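Long-range contact in extracellular subtilisin-like serine proteinase (Vibrio sp. PA-44, PDB 1SH7), which probably cleaves peptide bonds as a calcium-dependent, cold-adapted subtilisin-type serine endopeptidase, of which this chain is the catalytic domain: residues 144-156 / 166-178. Residues are numbered along the deposited sequence; the frame is centred on the assembly and turned at random. Where two conformers were deposited one is given.
Sequences AIQSGVSFMLAAG and SPARVPSGVTVGS. With CA (calcium ion), chain C.
Leu-153 N bonds to Val-174 O (2.8 Å) where the parallel strands 150-154 and 174-178 lie side by side in the seven-stranded sheet of the subtilisin fold. Three more backbone hydrogen bonds continue the pairing: Val-174 N to Phe-151 O, Val-176 N to Leu-153 O, and Ala-155 N to Val-176 O. In the last, the donor stands 41° out of the carbonyl plane, off the lone pairs. Strand 123-127 pairs with the other edge of 150-154.

Packing differs on the two faces. Beside Val-174, the Met-152 chain bends at chi2 and chi3 (105°), which folds CE back to 3.6 Å from Val-174 CG2; helices 219-236 and 242-252 cover this pair. On the face of Leu-153 and Thr-175, the 166-173 loop folds over the sheet. Leu-153 spreads its two methyls beneath it: CD2 lies 3.9 Å from Pro-167 CG, while CD1 reaches Pro-167 O and Gly-173 CA. Before strand 150-154, Ile-145 of helix 135-146 sets its CD1 methyl 3.5 Å from Ser-172 OG, a van der Waals contact with the 170-173 turn.

Polar links fix the loop. One water accepts from Phe-151 N and donates to Ser-172 O. Calcium binds Pro-171 O, Gly-173 O (2.4 Å) and Asp-196, so the ion clamps the turn leading into strand 174-178. At the far end Ala-154 borders the phenylmethanesulfonic acid pocket, near the predicted nucleophile Ser-220. Thr-175 OG1 donates to a lone pair of Ala-168 O at 2.6 Å and accepts from a calcium-bound water, 2.8 Å away, that also donates to Val-170 O.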
loop_
_atom_site.group_PDB
_atom_site.type_symbol
_atom_site.label_atom_id
_atom_site.label_comp_id
_atom_site.label_asym_id
_atom_site.label_seq_id
_atom_site.Cartn_x
_atom_site.Cartn_y
_atom_site.Cartn_z
ATOM N N ALA A 144 4.391 -13.941 8.356
ATOM C CA ALA A 144 3.010 -13.538 8.135
ATOM C C ALA A 144 2.594 -13.828 6.693
ATOM O O ALA A 144 1.477 -14.271 6.443
ATOM C CB ALA A 144 2.827 -12.068 8.489
ATOM N N ILE A 145 3.534 -13.666 5.771
ATOM C CA ILE A 145 3.315 -13.977 4.357
ATOM C C ILE A 145 3.144 -15.472 4.152
ATOM O O ILE A 145 2.233 -15.887 3.446
ATOM C CB ILE A 145 4.430 -13.408 3.466
ATOM C CG1 ILE A 145 4.430 -11.890 3.494
ATOM C CG2 ILE A 145 4.228 -13.798 1.996
ATOM C CD1 ILE A 145 5.720 -11.284 3.072
ATOM N N GLN A 146 3.981 -16.286 4.797
ATOM C CA GLN A 146 3.767 -17.736 4.788
ATOM C C GLN A 146 2.417 -18.137 5.375
ATOM O O GLN A 146 1.813 -19.131 4.952
ATOM C CB GLN A 146 4.881 -18.448 5.571
ATOM C CG GLN A 146 4.748 -19.966 5.527
ATOM C CD GLN A 146 5.982 -20.662 6.022
ATOM O OE1 GLN A 146 7.020 -20.578 5.381
ATOM N NE2 GLN A 146 5.880 -21.348 7.168
ATOM N N SER A 147 1.914 -17.348 6.328
ATOM C CA SER A 147 0.620 -17.616 6.948
ATOM C C SER A 147 -0.509 -17.450 5.967
ATOM O O SER A 147 -1.611 -17.924 6.222
ATOM C CB SER A 147 0.379 -16.714 8.162
ATOM O OG SER A 147 -0.325 -15.549 7.786
ATOM N N GLY A 148 -0.250 -16.741 4.867
ATOM C CA GLY A 148 -1.239 -16.552 3.827
ATOM C C GLY A 148 -1.701 -15.145 3.565
ATOM O O GLY A 148 -2.618 -14.967 2.804
ATOM N N VAL A 149 -1.087 -14.148 4.202
ATOM C CA VAL A 149 -1.451 -12.751 4.005
ATOM C C VAL A 149 -0.384 -12.007 3.199
ATOM O O VAL A 149 0.785 -11.975 3.612
ATOM C CB VAL A 149 -1.640 -12.060 5.377
ATOM C CG1 VAL A 149 -1.818 -10.544 5.224
ATOM C CG2 VAL A 149 -2.835 -12.676 6.094
ATOM N N SER A 150 -0.779 -11.429 2.057
ATOM C CA SER A 150 0.150 -10.645 1.233
ATOM C C SER A 150 0.529 -9.329 1.955
ATOM O O SER A 150 -0.320 -8.717 2.600
ATOM C CB SER A 150 -0.493 -10.298 -0.119
ATOM O OG SER A 150 -0.636 -11.451 -0.929
ATOM N N PHE A 151 1.794 -8.914 1.834
ATOM C CA PHE A 151 2.288 -7.726 2.477
ATOM C C PHE A 151 2.842 -6.756 1.435
ATOM O O PHE A 151 3.760 -7.130 0.672
ATOM C CB PHE A 151 3.389 -8.064 3.500
ATOM C CG PHE A 151 2.871 -8.338 4.902
ATOM C CD1 PHE A 151 2.083 -9.449 5.150
ATOM C CD2 PHE A 151 3.155 -7.483 5.933
ATOM C CE1 PHE A 151 1.562 -9.707 6.379
ATOM C CE2 PHE A 151 2.677 -7.717 7.185
ATOM C CZ PHE A 151 1.871 -8.849 7.432
ATOM N N MET A 152 2.283 -5.541 1.422
ATOM C CA MET A 152 2.761 -4.418 0.612
ATOM C C MET A 152 3.679 -3.536 1.485
ATOM O O MET A 152 3.299 -3.157 2.569
ATOM C CB MET A 152 1.590 -3.606 0.075
ATOM C CG MET A 152 0.419 -4.434 -0.503
ATOM S SD MET A 152 0.854 -5.339 -1.951
ATOM C CE MET A 152 0.970 -6.983 -1.321
ATOM N N LEU A 153 4.885 -3.237 1.001
ATOM C CA LEU A 153 5.960 -2.611 1.786
ATOM C C LEU A 153 6.508 -1.374 1.072
ATOM O O LEU A 153 6.780 -1.445 -0.112
ATOM C CB LEU A 153 7.117 -3.618 1.968
ATOM C CG LEU A 153 6.692 -5.014 2.432
ATOM C CD1 LEU A 153 7.884 -5.983 2.364
ATOM C CD2 LEU A 153 6.089 -4.980 3.807
ATOM N N ALA A 154 6.681 -0.242 1.778
ATOM C CA ALA A 154 7.252 0.939 1.169
ATOM C C ALA A 154 8.745 0.756 0.931
ATOM O O ALA A 154 9.467 0.253 1.796
ATOM C CB ALA A 154 7.004 2.131 2.014
ATOM N N ALA A 155 9.214 1.185 -0.235
ATOM C CA ALA A 155 10.640 1.036 -0.590
ATOM C C ALA A 155 11.553 1.954 0.247
ATOM O O ALA A 155 12.699 1.587 0.520
ATOM C CB ALA A 155 10.867 1.317 -2.062
ATOM N N GLY A 156 11.050 3.133 0.624
ATOM C CA GLY A 156 11.786 4.114 1.374
ATOM C C GLY A 156 12.073 5.308 0.487
ATOM O O GLY A 156 11.907 5.239 -0.742
ATOM N N SER A 166 14.645 -2.442 5.989
ATOM C CA SER A 166 13.656 -3.464 6.428
ATOM C C SER A 166 12.355 -2.718 6.766
ATOM O O SER A 166 12.431 -1.664 7.344
ATOM C CB SER A 166 14.139 -4.187 7.706
ATOM O OG SER A 166 15.117 -5.167 7.438
ATOM N N PRO A 167 11.178 -3.271 6.487
ATOM C CA PRO A 167 11.018 -4.575 5.828
ATOM C C PRO A 167 11.106 -4.576 4.301
ATOM O O PRO A 167 10.939 -5.639 3.759
ATOM C CB PRO A 167 9.595 -4.971 6.220
ATOM C CG PRO A 167 8.875 -3.685 6.277
ATOM C CD PRO A 167 9.880 -2.715 6.914
ATOM N N ALA A 168 11.351 -3.455 3.632
ATOM C CA ALA A 168 11.376 -3.410 2.145
ATOM C C ALA A 168 12.122 -4.544 1.455
ATOM O O ALA A 168 11.735 -5.012 0.362
ATOM C CB ALA A 168 11.977 -2.099 1.675
ATOM N N ARG A 169 13.230 -4.952 2.046
ATOM C CA ARG A 169 14.099 -5.906 1.392
ATOM C C ARG A 169 13.594 -7.351 1.443
ATOM O O ARG A 169 14.121 -8.190 0.728
ATOM C CB ARG A 169 15.506 -5.801 1.955
ATOM C CG ARG A 169 15.659 -6.292 3.387
ATOM C CD ARG A 169 17.062 -6.115 3.860
ATOM N NE ARG A 169 17.297 -6.775 5.119
ATOM C CZ ARG A 169 18.292 -7.607 5.358
ATOM N NH1 ARG A 169 19.172 -7.927 4.400
ATOM N NH2 ARG A 169 18.415 -8.113 6.580
ATOM N N VAL A 170 12.567 -7.643 2.247
ATOM C CA VAL A 170 12.033 -9.031 2.344
ATOM C C VAL A 170 11.601 -9.527 0.974
ATOM O O VAL A 170 10.630 -8.991 0.402
ATOM C CB VAL A 170 10.843 -9.109 3.313
ATOM C CG1 VAL A 170 10.135 -10.477 3.231
ATOM C CG2 VAL A 170 11.292 -8.868 4.744
ATOM N N PRO A 171 12.307 -10.503 0.398
ATOM C CA PRO A 171 11.988 -10.898 -0.968
ATOM C C PRO A 171 10.504 -11.149 -1.217
ATOM O O PRO A 171 9.993 -10.611 -2.186
ATOM C CB PRO A 171 12.853 -12.146 -1.175
ATOM C CG PRO A 171 14.057 -11.877 -0.286
ATOM C CD PRO A 171 13.488 -11.243 0.907
ATOM N N SER A 172 9.794 -11.861 -0.348
ATOM C CA SER A 172 8.405 -12.282 -0.655
ATOM C C SER A 172 7.324 -11.205 -0.430
ATOM O O SER A 172 6.146 -11.406 -0.683
ATOM C CB SER A 172 8.067 -13.589 0.060
ATOM O OG SER A 172 8.059 -13.402 1.451
ATOM N N GLY A 173 7.766 -10.045 0.014
ATOM C CA GLY A 173 6.938 -8.874 0.110
ATOM C C GLY A 173 6.865 -8.219 -1.238
ATOM O O GLY A 173 7.697 -8.459 -2.105
ATOM N N VAL A 174 5.837 -7.391 -1.416
ATOM C CA VAL A 174 5.695 -6.578 -2.596
ATOM C C VAL A 174 6.114 -5.179 -2.212
ATOM O O VAL A 174 5.404 -4.491 -1.462
ATOM C CB VAL A 174 4.253 -6.563 -3.115
ATOM C CG1 VAL A 174 4.179 -5.736 -4.381
ATOM C CG2 VAL A 174 3.719 -7.999 -3.362
ATOM N N THR A 175 7.288 -4.781 -2.710
ATOM C CA THR A 175 7.999 -3.571 -2.304
ATOM C C THR A 175 7.793 -2.501 -3.378
ATOM O O THR A 175 8.035 -2.734 -4.569
ATOM C CB THR A 175 9.481 -3.896 -2.158
ATOM O OG1 THR A 175 9.655 -4.927 -1.161
ATOM C CG2 THR A 175 10.296 -2.675 -1.647
ATOM N N VAL A 176 7.347 -1.335 -2.957
ATOM C CA VAL A 176 6.761 -0.356 -3.851
ATOM C C VAL A 176 7.535 0.940 -3.869
ATOM O O VAL A 176 7.683 1.595 -2.837
ATOM C CB VAL A 176 5.315 -0.015 -3.407
ATOM C CG1 VAL A 176 4.664 0.947 -4.446
ATOM C CG2 VAL A 176 4.507 -1.280 -3.208
ATOM N N GLY A 177 8.051 1.295 -5.044
ATOM C CA GLY A 177 8.591 2.620 -5.307
ATOM C C GLY A 177 7.533 3.601 -5.782
ATOM O O GLY A 177 6.378 3.242 -6.082
ATOM N N SER A 178 7.926 4.862 -5.851
ATOM C CA SER A 178 6.991 5.988 -6.050
ATOM C C SER A 178 7.229 6.678 -7.371
ATOM O O SER A 178 8.384 6.890 -7.747
ATOM C CB SER A 178 7.199 7.023 -4.965
ATOM O OG SER A 178 6.354 8.134 -5.165
HETATM CA CA CA C . 9.435 -8.758 -3.708
HETATM O O HOH W 1 3.343 -10.557 -0.045
HETATM O O HOH W 2 10.031 -0.815 4.214
HETATM O O HOH W 3 10.410 -7.502 -1.834
HETATM O O HOH W 4 7.888 -10.286 -4.555
HETATM O O HOH W 5 10.889 -10.417 -4.970
HETATM O O HOH W 6 11.349 -7.592 -4.516
#